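Local coordinates for protein octaprenyl-diphosphate synthase (Roseobacter denitrificans, PDB 4JXN) that probably builds all-trans-octaprenyl diphosphate, the precursor of the quinone side chain, by adding five isopentenyl units to farnesyl diphosphate with magnesium as cofactor, at residues 80-85 against 131-136; 27-32 against 76-81. One frame throughout, in Å; residues are numbered along the deposited sequence.

Interaction 1: residues 80-85 against 131-136; sequences AATVEF and QLMVET
T82 sits opposite L132 and M133 and divides its two branches between them. Its hydroxyl OG1 lies 3.3 Å from L132 CB, and the two side chains slide past each other in opposite directions. With chi1 at -56°, OG1 stands beside the backbone N and anti to the carbonyl carbon; there it hydrogen-bonds to N78 O, one turn back on its own helix, and makes a weak bond to S129 O on the facing one. The same torsion puts CG2 anti to the backbone N, where it meets the thioether of M133 at about a right angle, 3.6 Å from M133 CG. M133 is extended beyond CG, and its SD and CE also reach that methyl. Helices 75-94 and 116-134 meet here within the all-helical fold of the FPP/GGPP synthase family, with their backbones nearest at T82 and L132, whose CA atoms are 6.3 Å apart. An alanine here removes both branches and would probably open a gap beside L132 CB and the M133 chain, and leave N78 O without its hydroxyl partner. L132 CD1 abuts the CD2-CE2 edge of the F85 ring, in its plane and 3.6 Å from F85 CE2, the side chains crossing at about a right angle. A81 CB approaches the same leucine methyl, L132 CD1, at 3.9 Å. M133 also packs on F130 of the second subunit, and Q131 NE2 hydrogen-bonds N147 OD1 of that subunit.

Interaction 2: residues 27-32 against 76-81; sequences STLIRE and HINLAA
I77 begins the contact from helix 75-94, its CG2 methyl meeting L29 CD2 at 4.2 Å. Its other branch leads away from helix 9-34, carrying CD1 over one face of the H76 ring. One residue on, N78 starts away from the partner helix, but its end comes back: N78 OD1 is 4.4 Å from L29 CD2, and the same methyl lies 4.3 Å from N78 CA. L29 CD2 thus touches two successive residues, the I77 methyl and the N78 alpha carbon. A81 closes the contact one turn after I77 and faces helix 9-34 directly. Its CB is met by the CB of L29. From I30 it is CG1 that approaches A81 CB, at 4.2 Å. The isoleucine leaves its own helix obliquely; with CG1 anti to the carbonyl carbon (chi1 -63°), the chain comes nearer to A81 than its first bond suggests. The small alanine lies where the backbones are nearest, I30 CA to A81 CA being 6.0 Å. The two short helical segments cross at -62° with their axes 9.3 Å apart, joining the N-terminal helix 9-34 to helix 75-94 in the all-helical prenyl synthase fold. Between these segments the side chains meet mainly through hydrocarbon, with the amide oxygen of N78 the one polar side-chain atom near L29 CD2, which implies that their fit depends on shape and exclusion of water rather than on directional polar bonds.

The two contacts use neighbouring parts of one helix, 75-94, and share A80 and A81; their centres are about 7 Å apart. A81 is common to both, its one methyl serving both partner helices. The two partner helices also meet each other, L132 CD2 lying 3.6 Å from L29 CD2, so three helices, 9-34, 75-94 and 116-134, close into one continuous apolar cluster. F85 CZ extends it to I30 CA at 3.7 Å. Near interaction 1, an unidentified ligand, probably from the crystallisation liquor, lies about 5 Å from the M133 side chain.

Interaction 1: residues 80-85 against 131-136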
loop_
_atom_site.group_PDB
_atom_site.type_symbol
_atom_site.label_atom_id
_atom_site.label_comp_id
_atom_site.label_asym_id
_atom_site.label_seq_id
_atom_site.Cartn_x
_atom_site.Cartn_y
_atom_site.Cartn_z
ATOM N N ALA A 80 15.921 -0.524 -7.939
ATOM C CA ALA A 80 15.519 0.593 -8.773
ATOM C C ALA A 80 14.100 0.370 -9.304
ATOM O O ALA A 80 13.332 1.316 -9.424
ATOM C CB ALA A 80 16.507 0.800 -9.909
ATOM N N ALA A 81 13.745 -0.881 -9.598
ATOM C CA ALA A 81 12.356 -1.215 -9.973
ATOM C C ALA A 81 11.362 -0.891 -8.844
ATOM O O ALA A 81 10.341 -0.193 -9.047
ATOM C CB ALA A 81 12.254 -2.683 -10.376
ATOM N N THR A 82 11.669 -1.399 -7.652
ATOM C CA THR A 82 10.922 -1.059 -6.425
ATOM C C THR A 82 10.685 0.439 -6.312
ATOM O O THR A 82 9.564 0.895 -6.047
ATOM C CB THR A 82 11.708 -1.515 -5.188
ATOM O OG1 THR A 82 11.981 -2.920 -5.286
ATOM C CG2 THR A 82 10.953 -1.227 -3.903
ATOM N N VAL A 83 11.752 1.205 -6.515
ATOM C CA VAL A 83 11.670 2.658 -6.438
ATOM C C VAL A 83 10.604 3.196 -7.403
ATOM O O VAL A 83 9.783 4.033 -7.009
ATOM C CB VAL A 83 13.053 3.311 -6.681
ATOM C CG1 VAL A 83 12.909 4.797 -6.979
ATOM C CG2 VAL A 83 13.968 3.092 -5.475
ATOM N N GLU A 84 10.601 2.729 -8.654
ATOM C CA GLU A 84 9.591 3.215 -9.605
ATOM C C GLU A 84 8.201 2.699 -9.247
ATOM O O GLU A 84 7.233 3.473 -9.260
ATOM C CB GLU A 84 9.937 2.913 -11.078
ATOM C CG GLU A 84 10.424 4.148 -11.841
ATOM C CD GLU A 84 9.526 5.383 -11.684
ATOM O OE1 GLU A 84 10.035 6.508 -11.416
ATOM O OE2 GLU A 84 8.295 5.242 -11.832
ATOM N N PHE A 85 8.100 1.413 -8.905
ATOM C CA PHE A 85 6.812 0.861 -8.456
ATOM C C PHE A 85 6.217 1.739 -7.380
ATOM O O PHE A 85 5.065 2.179 -7.480
ATOM C CB PHE A 85 6.952 -0.589 -7.976
ATOM C CG PHE A 85 6.844 -1.611 -9.087
ATOM C CD1 PHE A 85 5.803 -1.542 -10.018
ATOM C CD2 PHE A 85 7.761 -2.646 -9.197
ATOM C CE1 PHE A 85 5.684 -2.483 -11.033
ATOM C CE2 PHE A 85 7.653 -3.586 -10.216
ATOM C CZ PHE A 85 6.611 -3.506 -11.129
ATOM N N GLN A 131 7.841 -7.509 -2.776
ATOM C CA GLN A 131 8.403 -8.755 -3.286
ATOM C C GLN A 131 9.821 -8.594 -3.818
ATOM O O GLN A 131 10.686 -9.424 -3.526
ATOM C CB GLN A 131 7.521 -9.298 -4.411
ATOM C CG GLN A 131 6.216 -9.904 -3.932
ATOM C CD GLN A 131 5.392 -10.477 -5.071
ATOM O OE1 GLN A 131 5.047 -9.775 -6.033
ATOM N NE2 GLN A 131 5.069 -11.761 -4.966
ATOM N N LEU A 132 10.039 -7.547 -4.620
ATOM C CA LEU A 132 11.373 -7.239 -5.185
ATOM C C LEU A 132 12.450 -6.947 -4.126
ATOM O O LEU A 132 13.561 -7.477 -4.211
ATOM C CB LEU A 132 11.295 -6.068 -6.185
ATOM C CG LEU A 132 10.721 -6.427 -7.559
ATOM C CD1 LEU A 132 10.200 -5.209 -8.311
ATOM C CD2 LEU A 132 11.769 -7.153 -8.384
ATOM N N MET A 133 12.132 -6.122 -3.127
ATOM C CA MET A 133 13.133 -5.817 -2.084
ATOM C C MET A 133 13.454 -7.058 -1.252
ATOM O O MET A 133 14.605 -7.273 -0.862
ATOM C CB MET A 133 12.702 -4.693 -1.124
ATOM C CG MET A 133 11.460 -3.899 -1.491
ATOM S SD MET A 133 11.081 -2.656 -0.232
ATOM C CE MET A 133 9.379 -2.247 -0.643
ATOM N N VAL A 134 12.434 -7.857 -0.948
ATOM C CA VAL A 134 12.631 -9.057 -0.124
ATOM C C VAL A 134 13.587 -10.017 -0.820
ATOM O O VAL A 134 14.456 -10.622 -0.182
ATOM C CB VAL A 134 11.294 -9.783 0.186
ATOM C CG1 VAL A 134 11.541 -11.188 0.739
ATOM C CG2 VAL A 134 10.466 -8.973 1.171
ATOM N N GLU A 135 13.426 -10.148 -2.133
ATOM C CA GLU A 135 14.303 -11.010 -2.919
ATOM C C GLU A 135 15.789 -10.634 -2.843
ATOM O O GLU A 135 16.641 -11.462 -3.156
ATOM C CB GLU A 135 13.842 -11.040 -4.378
ATOM C CG GLU A 135 12.540 -11.804 -4.583
ATOM C CD GLU A 135 11.786 -11.372 -5.827
ATOM O OE1 GLU A 135 10.537 -11.360 -5.790
ATOM O OE2 GLU A 135 12.436 -11.042 -6.842
ATOM N N THR A 136 16.102 -9.407 -2.419
ATOM C CA THR A 136 17.500 -8.941 -2.354
ATOM C C THR A 136 18.237 -9.507 -1.165
ATOM O O THR A 136 19.456 -9.405 -1.087
ATOM C CB THR A 136 17.609 -7.392 -2.292
ATOM O OG1 THR A 136 17.089 -6.898 -1.050
ATOM C CG2 THR A 136 16.855 -6.757 -3.433
#

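Interaction 2: residues 27-32 against 76-81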
loop_
_atom_site.group_PDB
_atom_site.type_symbol
_atom_site.label_atom_id
_atom_site.label_comp_id
_atom_site.label_asym_id
_atom_site.label_seq_id
_atom_site.Cartn_x
_atom_site.Cartn_y
_atom_site.Cartn_z
ATOM N N SER A 27 13.340 -1.609 -16.613
ATOM C CA SER A 27 12.041 -1.412 -17.280
ATOM C C SER A 27 11.476 -2.711 -17.850
ATOM O O SER A 27 10.276 -2.808 -18.117
ATOM C CB SER A 27 12.145 -0.354 -18.378
ATOM O OG SER A 27 12.484 0.899 -17.806
ATOM N N THR A 28 12.360 -3.687 -18.043
ATOM C CA THR A 28 11.983 -5.076 -18.286
ATOM C C THR A 28 11.300 -5.725 -17.076
ATOM O O THR A 28 10.319 -6.454 -17.227
ATOM C CB THR A 28 13.203 -5.927 -18.688
ATOM O OG1 THR A 28 14.110 -5.132 -19.462
ATOM C CG2 THR A 28 12.764 -7.131 -19.508
ATOM N N LEU A 29 11.823 -5.457 -15.879
ATOM C CA LEU A 29 11.277 -6.028 -14.656
ATOM C C LEU A 29 9.906 -5.427 -14.394
ATOM O O LEU A 29 8.913 -6.154 -14.328
ATOM C CB LEU A 29 12.233 -5.821 -13.468
ATOM C CG LEU A 29 12.550 -7.087 -12.655
ATOM C CD1 LEU A 29 13.099 -8.193 -13.553
ATOM C CD2 LEU A 29 13.524 -6.784 -11.520
ATOM N N ILE A 30 9.857 -4.099 -14.298
ATOM C CA ILE A 30 8.598 -3.358 -14.191
ATOM C C ILE A 30 7.539 -3.944 -15.138
ATOM O O ILE A 30 6.400 -4.183 -14.721
ATOM C CB ILE A 30 8.786 -1.842 -14.458
ATOM C CG1 ILE A 30 9.713 -1.215 -13.399
ATOM C CG2 ILE A 30 7.434 -1.123 -14.473
ATOM C CD1 ILE A 30 10.161 0.202 -13.708
ATOM N N ARG A 31 7.918 -4.194 -16.392
ATOM C CA ARG A 31 7.013 -4.818 -17.363
ATOM C C ARG A 31 6.586 -6.216 -16.902
ATOM O O ARG A 31 5.386 -6.479 -16.773
ATOM C CB ARG A 31 7.658 -4.893 -18.754
ATOM N N GLU A 32 7.565 -7.085 -16.629
ATOM C CA GLU A 32 7.312 -8.498 -16.257
ATOM C C GLU A 32 6.560 -8.703 -14.906
ATOM O O GLU A 32 5.826 -9.682 -14.740
ATOM C CB GLU A 32 8.642 -9.289 -16.286
ATOM C CG GLU A 32 8.818 -10.326 -15.183
ATOM C CD GLU A 32 10.269 -10.719 -14.993
ATOM O OE1 GLU A 32 10.979 -10.861 -16.014
ATOM O OE2 GLU A 32 10.692 -10.875 -13.821
ATOM N N HIS A 76 20.559 -4.204 -7.391
ATOM C CA HIS A 76 20.365 -2.782 -7.730
ATOM C C HIS A 76 19.244 -2.597 -8.755
ATOM O O HIS A 76 18.496 -1.612 -8.712
ATOM C CB HIS A 76 21.686 -2.148 -8.194
ATOM C CG HIS A 76 22.265 -2.760 -9.432
ATOM N ND1 HIS A 76 22.681 -2.003 -10.507
ATOM C CD2 HIS A 76 22.496 -4.051 -9.771
ATOM C CE1 HIS A 76 23.146 -2.801 -11.451
ATOM N NE2 HIS A 76 23.043 -4.048 -11.031
ATOM N N ILE A 77 19.103 -3.588 -9.631
ATOM C CA ILE A 77 17.993 -3.657 -10.580
ATOM C C ILE A 77 16.657 -3.846 -9.856
ATOM O O ILE A 77 15.654 -3.157 -10.145
ATOM C CB ILE A 77 18.186 -4.829 -11.578
ATOM C CG1 ILE A 77 19.558 -4.760 -12.251
ATOM C CG2 ILE A 77 17.105 -4.812 -12.653
ATOM C CD1 ILE A 77 19.825 -3.442 -12.958
ATOM N N ASN A 78 16.637 -4.778 -8.907
ATOM C CA ASN A 78 15.424 -4.976 -8.088
ATOM C C ASN A 78 15.054 -3.671 -7.397
ATOM O O ASN A 78 13.908 -3.204 -7.455
ATOM C CB ASN A 78 15.626 -6.055 -7.019
ATOM C CG ASN A 78 16.041 -7.405 -7.592
ATOM O OD1 ASN A 78 16.705 -7.490 -8.623
ATOM N ND2 ASN A 78 15.656 -8.471 -6.901
ATOM N N LEU A 79 16.048 -3.079 -6.744
ATOM C CA LEU A 79 15.821 -1.896 -5.929
ATOM C C LEU A 79 15.373 -0.689 -6.741
ATOM O O LEU A 79 14.556 0.093 -6.279
ATOM C CB LEU A 79 17.081 -1.568 -5.132
ATOM C CG LEU A 79 17.432 -2.636 -4.101
ATOM C CD1 LEU A 79 18.746 -2.295 -3.403
ATOM C CD2 LEU A 79 16.274 -2.784 -3.120
ATOM N N ALA A 80 15.921 -0.524 -7.939
ATOM C CA ALA A 80 15.519 0.593 -8.773
ATOM C C ALA A 80 14.100 0.370 -9.304
ATOM O O ALA A 80 13.332 1.316 -9.424
ATOM C CB ALA A 80 16.507 0.800 -9.909
ATOM N N ALA A 81 13.745 -0.881 -9.598
ATOM C CA ALA A 81 12.356 -1.215 -9.973
ATOM C C ALA A 81 11.362 -0.891 -8.844
ATOM O O ALA A 81 10.341 -0.193 -9.047
ATOM C CB ALA A 81 12.254 -2.683 -10.376
#